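Methyltransferase (Streptococcus mutans, PDB 2B78) is of unproven function but probably acts as an S-adenosylmethionine-dependent methyltransferase, perhaps one that works on RNA. Local coordinates at residues L69-T72 / Y73-L77; L260-N264 / H265-V269. One frame throughout, in Å; residues are numbered along the deposited sequence.

Contact 1: residues L69-T72 / Y73-L77; sequences LNVT and YFIKL
Leu-69 packs against Tyr-73 and Phe-74 at the start of helix 71-83. Its CD2 methyl does the touching. Leu-69 CD2 lies 3.5 Å from Tyr-73 CD2 and meets the ring obliquely, close to the CD2-CE2 bond. The same methyl touches both rings, but the second contact is looser, with Leu-69 CD2 4.1 Å from Phe-74 CZ. The Tyr-73 ring gets there because its CG is anti to the backbone N (chi1 -175°). This is the tight side. Ile-62 of strand 57-63 touches both Leu-69 and Tyr-73. Phe-107 meets the Phe-74 ring edge-to-face, and Ile-135 and Ala-138 of helix 132-142 also pack on Phe-74.

Thr-72 and Lys-76 form the exposed side. They run side by side and point the same way, with Thr-72 CG2 4.2 Å from Lys-76 CE. Apart from them, Val-71 CG2 touches Ile-75 CD1 at a loose 4.3 Å, and Ile-75 also meets helix 132-142. In the backbone, the helical bonds have begun: Ile-75 N donates to Val-71 O at 3.0 Å and Lys-76 N to Thr-72 O at 3.1 Å.

Asn-70 caps the helix. Asn-70 OD1 accepts from Tyr-73 N at 3.0 Å, and the donor lies nearly in line with the side-chain C=O (168°). Asn-70 O adds weak bonds from Tyr-73 N and Phe-74 N. This is a classical asparagine N-cap, with Tyr-73 as the N3 donor. Leu-69, just before the cap, and Phe-74 at N4 form the accompanying hydrophobic staple.

Contact 2: residues L260-N264 / H265-V269; sequences LDMAN and HQLVV
The His-265 imidazole has the carbonyl of the preceding peptide over one face, with Asn-264 O 3.5 Å from His-265 CG. ND1 is not bonded to that oxygen. It is hydrogen-bonded to Thr-238 OG1 instead, which should fix the rotation of the ring. The ring edge meets Asp-261 O, which lies in the ring plane 3.4 Å from His-265 CD2. Met-262 CA is also at the edge. The amide of Gln-266 is the second flat group. Gln-266 NE2 donates to Ala-263 O at 3.2 Å, with the acceptor in the amide plane. A bend at chi2 (67°) folds the chain back so that the amide reaches this carbonyl.

The backbone here makes a type I beta turn from Met-262 to His-265. It is closed by His-265 N to Met-262 O, a short bond of 2.8 Å with a fairly straight N-H (164°). The turn is entered through an Asx turn, in which Asp-261 OD1 accepts from Ala-263 N at 2.9 Å. Met-262 crosses His-265 at about a right angle. Met-262 CE lies 3.8 Å from His-265 CB and 4.0 Å from Leu-267 CG.

The turn leads from helix 247-257 into strand 265-269, an edge strand of the seven-stranded sheet within this chain. Gln-266 and Val-268 pair through the backbone with the parallel strand 237-242. Phe-255 of helix 247-257 touches Met-262 and the His-265 ring, and Ala-231 of helix 225-232 also packs on His-265.

Overall arrangement
From the N terminus, the chain first forms the five-stranded sheet that includes strand 57-63, in the region of the PUA-like domain. Contact 1 follows, where the linker after that strand turns into helix 71-83; it ties this sheet to helix 132-142. Contact 2 comes much later, in the Rossmann-like methyltransferase region. It closes the loop between helix 247-257 and strand 265-269, just before Asp-271 and Val-272, which contact S-adenosylhomocysteine in a structure of this protein, though none is bound in this model. The contacts are in series and neither nest nor cross. Contacts 1 and 2 lie on opposite sides of the chain's centre; the centres of contact 1 and contact 2 are about 48 Å apart.

Contact 1: residues L69-T72 / Y73-L77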
loop_
_atom_site.group_PDB
_atom_site.type_symbol
_atom_site.label_atom_id
_atom_site.label_comp_id
_atom_site.label_asym_id
_atom_site.label_seq_id
_atom_site.Cartn_x
_atom_site.Cartn_y
_atom_site.Cartn_z
ATOM N N LEU A 69 -2.334 15.013 23.474
ATOM C CA LEU A 69 -2.633 15.072 22.046
ATOM C C LEU A 69 -3.442 16.292 21.630
ATOM O O LEU A 69 -4.612 16.164 21.266
ATOM C CB LEU A 69 -3.400 13.824 21.599
ATOM C CG LEU A 69 -2.670 12.489 21.505
ATOM C CD1 LEU A 69 -3.627 11.453 20.913
ATOM C CD2 LEU A 69 -1.437 12.632 20.631
ATOM N N ASN A 70 -2.835 17.471 21.669
ATOM C CA ASN A 70 -3.549 18.671 21.261
ATOM C C ASN A 70 -3.135 19.046 19.836
ATOM O O ASN A 70 -2.255 18.410 19.241
ATOM C CB ASN A 70 -3.266 19.823 22.227
ATOM C CG ASN A 70 -1.794 20.004 22.495
ATOM O OD1 ASN A 70 -0.965 19.779 21.614
ATOM N ND2 ASN A 70 -1.455 20.429 23.712
ATOM N N VAL A 71 -3.763 20.074 19.280
ATOM C CA VAL A 71 -3.446 20.466 17.915
ATOM C C VAL A 71 -1.958 20.765 17.706
ATOM O O VAL A 71 -1.400 20.455 16.648
ATOM C CB VAL A 71 -4.334 21.667 17.462
ATOM C CG1 VAL A 71 -4.055 22.890 18.307
ATOM C CG2 VAL A 71 -4.106 21.949 15.986
ATOM N N THR A 72 -1.297 21.333 18.711
ATOM C CA THR A 72 0.126 21.639 18.574
ATOM C C THR A 72 0.974 20.379 18.423
ATOM O O THR A 72 1.980 20.379 17.706
ATOM C CB THR A 72 0.651 22.453 19.775
ATOM O OG1 THR A 72 0.148 23.792 19.691
ATOM C CG2 THR A 72 2.175 22.497 19.771
ATOM N N TYR A 73 0.571 19.309 19.094
ATOM C CA TYR A 73 1.318 18.064 19.005
ATOM C C TYR A 73 1.300 17.559 17.564
ATOM O O TYR A 73 2.300 17.041 17.075
ATOM C CB TYR A 73 0.717 17.009 19.928
ATOM C CG TYR A 73 1.526 15.732 19.962
ATOM C CD1 TYR A 73 2.727 15.664 20.667
ATOM C CD2 TYR A 73 1.093 14.591 19.281
ATOM C CE1 TYR A 73 3.479 14.493 20.697
ATOM C CE2 TYR A 73 1.841 13.411 19.307
ATOM C CZ TYR A 73 3.028 13.372 20.017
ATOM O OH TYR A 73 3.762 12.210 20.062
ATOM N N PHE A 74 0.164 17.709 16.883
ATOM C CA PHE A 74 0.067 17.259 15.500
ATOM C C PHE A 74 0.794 18.199 14.542
ATOM O O PHE A 74 1.343 17.756 13.527
ATOM C CB PHE A 74 -1.401 17.073 15.101
ATOM C CG PHE A 74 -2.047 15.876 15.743
ATOM C CD1 PHE A 74 -1.643 14.587 15.403
ATOM C CD2 PHE A 74 -3.019 16.035 16.723
ATOM C CE1 PHE A 74 -2.200 13.473 16.040
ATOM C CE2 PHE A 74 -3.578 14.931 17.360
ATOM C CZ PHE A 74 -3.167 13.649 17.019
ATOM N N ILE A 75 0.820 19.492 14.856
ATOM C CA ILE A 75 1.538 20.444 14.001
ATOM C C ILE A 75 3.014 20.021 13.972
ATOM O O ILE A 75 3.648 19.998 12.908
ATOM C CB ILE A 75 1.407 21.898 14.548
ATOM C CG1 ILE A 75 -0.007 22.413 14.275
ATOM C CG2 ILE A 75 2.435 22.814 13.904
ATOM C CD1 ILE A 75 -0.337 23.724 14.962
ATOM N N LYS A 76 3.547 19.663 15.137
ATOM C CA LYS A 76 4.936 19.223 15.252
ATOM C C LYS A 76 5.156 17.960 14.422
ATOM O O LYS A 76 6.133 17.854 13.686
ATOM C CB LYS A 76 5.285 18.915 16.712
ATOM C CG LYS A 76 5.130 20.090 17.679
ATOM C CD LYS A 76 6.190 21.156 17.446
ATOM C CE LYS A 76 6.148 22.217 18.539
ATOM N NZ LYS A 76 7.158 23.288 18.308
ATOM N N LEU A 77 4.249 16.997 14.555
ATOM C CA LEU A 77 4.369 15.750 13.804
ATOM C C LEU A 77 4.371 15.981 12.298
ATOM O O LEU A 77 5.176 15.392 11.575
ATOM C CB LEU A 77 3.234 14.787 14.162
ATOM C CG LEU A 77 3.366 14.024 15.483
ATOM C CD1 LEU A 77 2.174 13.109 15.663
ATOM C CD2 LEU A 77 4.671 13.209 15.479
#

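Contact 2: residues L260-N264 / H265-V269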
loop_
_atom_site.group_PDB
_atom_site.type_symbol
_atom_site.label_atom_id
_atom_site.label_comp_id
_atom_site.label_asym_id
_atom_site.label_seq_id
_atom_site.Cartn_x
_atom_site.Cartn_y
_atom_site.Cartn_z
ATOM N N LEU A 260 -1.692 6.108 -25.838
ATOM C CA LEU A 260 -1.201 4.826 -26.328
ATOM C C LEU A 260 -2.226 4.107 -27.199
ATOM O O LEU A 260 -3.394 4.019 -26.839
ATOM C CB LEU A 260 -0.835 3.924 -25.146
ATOM C CG LEU A 260 0.412 4.299 -24.339
ATOM C CD1 LEU A 260 0.364 3.596 -22.988
ATOM C CD2 LEU A 260 1.666 3.928 -25.111
ATOM N N ASP A 261 -1.793 3.607 -28.353
ATOM C CA ASP A 261 -2.697 2.859 -29.216
ATOM C C ASP A 261 -2.805 1.487 -28.564
ATOM O O ASP A 261 -1.797 0.900 -28.178
ATOM C CB ASP A 261 -2.123 2.721 -30.616
ATOM C CG ASP A 261 -2.971 1.821 -31.495
ATOM O OD1 ASP A 261 -2.802 0.589 -31.424
ATOM O OD2 ASP A 261 -3.817 2.346 -32.246
ATOM N N MET A 262 -4.015 0.953 -28.453
ATOM C CA MET A 262 -4.172 -0.327 -27.774
ATOM C C MET A 262 -4.312 -1.609 -28.601
ATOM O O MET A 262 -4.761 -2.632 -28.085
ATOM C CB MET A 262 -5.317 -0.210 -26.763
ATOM C CG MET A 262 -4.951 0.667 -25.540
ATOM S SD MET A 262 -6.231 0.708 -24.315
ATOM C CE MET A 262 -6.072 -0.906 -23.553
ATOM N N ALA A 263 -3.895 -1.568 -29.861
ATOM C CA ALA A 263 -3.969 -2.741 -30.727
ATOM C C ALA A 263 -3.372 -3.973 -30.047
ATOM O O ALA A 263 -3.896 -5.087 -30.174
ATOM C CB ALA A 263 -3.229 -2.465 -32.031
ATOM N N ASN A 264 -2.273 -3.780 -29.325
ATOM C CA ASN A 264 -1.628 -4.896 -28.647
ATOM C C ASN A 264 -1.812 -4.880 -27.142
ATOM O O ASN A 264 -1.005 -5.442 -26.404
ATOM C CB ASN A 264 -0.137 -4.928 -28.988
ATOM C CG ASN A 264 0.109 -5.253 -30.449
ATOM O OD1 ASN A 264 0.756 -4.490 -31.165
ATOM N ND2 ASN A 264 -0.419 -6.389 -30.900
ATOM N N HIS A 265 -2.871 -4.226 -26.682
ATOM C CA HIS A 265 -3.141 -4.177 -25.260
ATOM C C HIS A 265 -4.570 -4.645 -25.061
ATOM O O HIS A 265 -5.514 -4.009 -25.528
ATOM C CB HIS A 265 -2.922 -2.757 -24.722
ATOM C CG HIS A 265 -1.510 -2.279 -24.878
ATOM N ND1 HIS A 265 -0.457 -2.842 -24.188
ATOM C CD2 HIS A 265 -0.959 -1.383 -25.736
ATOM C CE1 HIS A 265 0.681 -2.325 -24.620
ATOM N NE2 HIS A 265 0.405 -1.438 -25.561
ATOM N N GLN A 266 -4.710 -5.783 -24.386
ATOM C CA GLN A 266 -6.012 -6.393 -24.126
ATOM C C GLN A 266 -6.438 -6.324 -22.669
ATOM O O GLN A 266 -5.636 -6.581 -21.767
ATOM C CB GLN A 266 -5.993 -7.865 -24.542
ATOM C CG GLN A 266 -6.130 -8.127 -26.040
ATOM C CD GLN A 266 -4.939 -7.647 -26.850
ATOM O OE1 GLN A 266 -3.794 -7.990 -26.558
ATOM N NE2 GLN A 266 -5.208 -6.853 -27.884
ATOM N N LEU A 267 -7.709 -5.994 -22.443
ATOM C CA LEU A 267 -8.256 -5.935 -21.094
ATOM C C LEU A 267 -9.286 -7.058 -21.002
ATOM O O LEU A 267 -10.235 -7.111 -21.798
ATOM C CB LEU A 267 -8.940 -4.593 -20.830
ATOM C CG LEU A 267 -8.166 -3.287 -21.054
ATOM C CD1 LEU A 267 -9.060 -2.150 -20.613
ATOM C CD2 LEU A 267 -6.860 -3.257 -20.288
ATOM N N VAL A 268 -9.091 -7.948 -20.032
ATOM C CA VAL A 268 -9.971 -9.087 -19.822
ATOM C C VAL A 268 -10.669 -9.012 -18.469
ATOM O O VAL A 268 -10.081 -8.579 -17.483
ATOM C CB VAL A 268 -9.159 -10.403 -19.877
ATOM C CG1 VAL A 268 -10.053 -11.593 -19.568
ATOM C CG2 VAL A 268 -8.504 -10.554 -21.245
ATOM N N VAL A 269 -11.937 -9.404 -18.425
ATOM C CA VAL A 269 -12.664 -9.422 -17.158
ATOM C C VAL A 269 -12.988 -10.878 -16.910
ATOM O O VAL A 269 -13.874 -11.452 -17.559
ATOM C CB VAL A 269 -13.984 -8.622 -17.208
ATOM C CG1 VAL A 269 -14.671 -8.677 -15.842
ATOM C CG2 VAL A 269 -13.699 -7.173 -17.585
#